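Side-chain contact in K41043 (Homo sapiens, PDB 6KBR), which probably inhibits serine proteases, being a Kazal-type inhibitor domain also known as SPINK2: residues 38-41 / 42-46. Numbering follows the deposited sequence.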
loop_
_atom_site.group_PDB
_atom_site.type_symbol
_atom_site.label_atom_id
_atom_site.label_comp_id
_atom_site.label_asym_id
_atom_site.label_seq_id
_atom_site.Cartn_x
_atom_site.Cartn_y
_atom_site.Cartn_z
ATOM N N ALA B 38 7.386 10.825 4.822
ATOM C CA ALA B 38 6.217 10.192 4.159
ATOM C C ALA B 38 4.946 10.120 5.049
ATOM O O ALA B 38 3.839 10.217 4.578
ATOM C CB ALA B 38 6.562 8.805 3.628
ATOM N N ASN B 39 5.143 9.945 6.326
ATOM C CA ASN B 39 4.080 10.018 7.282
ATOM C C ASN B 39 4.651 10.248 8.667
ATOM O O ASN B 39 5.853 10.185 8.843
ATOM C CB ASN B 39 3.204 8.763 7.226
ATOM C CG ASN B 39 4.009 7.477 7.240
ATOM O OD1 ASN B 39 4.902 7.284 8.074
ATOM N ND2 ASN B 39 3.665 6.570 6.347
ATOM N N GLU B 40 3.799 10.529 9.628
ATOM C CA GLU B 40 4.262 10.864 10.973
ATOM C C GLU B 40 4.952 9.685 11.627
ATOM O O GLU B 40 5.879 9.874 12.387
ATOM C CB GLU B 40 3.110 11.349 11.874
ATOM C CG GLU B 40 3.593 11.960 13.209
ATOM C CD GLU B 40 2.489 12.847 13.871
ATOM O OE1 GLU B 40 1.695 13.509 13.124
ATOM O OE2 GLU B 40 2.457 12.861 15.128
ATOM N N CYS B 41 4.499 8.475 11.346
ATOM C CA CYS B 41 5.107 7.300 11.902
ATOM C C CYS B 41 6.575 7.209 11.457
ATOM O O CYS B 41 7.455 6.879 12.282
ATOM C CB CYS B 41 4.308 6.049 11.558
ATOM S SG CYS B 41 4.980 4.499 12.235
ATOM N N THR B 42 6.834 7.596 10.207
ATOM C CA THR B 42 8.192 7.550 9.619
ATOM C C THR B 42 9.129 8.579 10.260
ATOM O O THR B 42 10.331 8.300 10.504
ATOM C CB THR B 42 8.121 7.699 8.107
ATOM O OG1 THR B 42 7.312 6.632 7.595
ATOM C CG2 THR B 42 9.446 7.581 7.469
ATOM N N LEU B 43 8.564 9.748 10.557
ATOM C CA LEU B 43 9.276 10.773 11.316
ATOM C C LEU B 43 9.677 10.200 12.644
ATOM O O LEU B 43 10.838 10.295 13.047
ATOM C CB LEU B 43 8.394 12.027 11.520
ATOM C CG LEU B 43 8.977 13.192 12.312
ATOM C CD1 LEU B 43 10.428 13.451 11.980
ATOM C CD2 LEU B 43 8.176 14.438 12.069
ATOM N N CYS B 44 8.705 9.621 13.338
ATOM C CA CYS B 44 8.956 8.964 14.633
ATOM C C CYS B 44 10.084 7.892 14.612
ATOM O O CYS B 44 10.924 7.837 15.507
ATOM C CB CYS B 44 7.648 8.377 15.205
ATOM S SG CYS B 44 6.519 9.672 15.708
ATOM N N MET B 45 10.109 7.061 13.562
ATOM C CA MET B 45 11.211 6.163 13.349
ATOM C C MET B 45 12.605 6.919 13.230
ATOM O O MET B 45 13.578 6.562 13.858
ATOM C CB MET B 45 10.895 5.269 12.139
ATOM C CG MET B 45 10.011 4.060 12.531
ATOM S SD MET B 45 9.933 2.740 11.287
ATOM C CE MET B 45 11.564 2.027 11.532
ATOM N N LYS B 46 12.667 7.960 12.438
ATOM C CA LYS B 46 13.869 8.803 12.338
ATOM C C LYS B 46 14.295 9.349 13.673
ATOM O O LYS B 46 15.450 9.357 13.964
ATOM C CB LYS B 46 13.676 9.974 11.360
ATOM C CG LYS B 46 15.001 10.670 11.025
ATOM C CD LYS B 46 15.925 9.826 10.128
ATOM C CE LYS B 46 17.359 10.313 10.242
ATOM N NZ LYS B 46 18.108 9.366 11.146
#
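Asn39 and Thr42 meet where helix 40-50 begins, and their pairing is a worked example of how a helix N-terminus is finished by a side chain. Asn39 sits at the N-cap, and its OD1 accepts a hydrogen bond from Thr42 N at 2.9 Å, with the donor lying almost straight beyond the C=O bond (164°). Asn39 OD1 also accepts from Thr42 OG1 at 2.5 Å, a very short bond whose donor approaches from above the amide plane, 40° out of it. Two donors of one residue thus grip OD1, and the two side chains cross at about a right angle. Chi1 of 48° tucks the Asn39 amide between its own backbone N and carbonyl carbon and directs OD1 to Thr42 N; Thr42, with OG1 beside its own N, presents both donors to that one oxygen. The other end of the amide is held too, by ND2 donating to Met25 O and, weakly, to Asn23 O, which ties the cap to the segment between strands 22-23 and 29-31. Asn39 O meanwhile opens the regular helical ladder by accepting from Leu43 N at 3.2 Å. Glu40 O receives Cys44 N at 3.0 Å, while Cys44 SG passes 3.4 Å from Glu40 O. Cys41 O continues the series to Met45 N, also 3.0 Å. Cys41 SG is disulfide-bonded to Cys22 SG, and Cys44 likewise to Cys14. An asparagine N-cap leading into a helix pinned by two disulfides is characteristic of the Kazal inhibitor fold, and the ND2 bonds are consistent with this asparagine bracing the protease-binding loop.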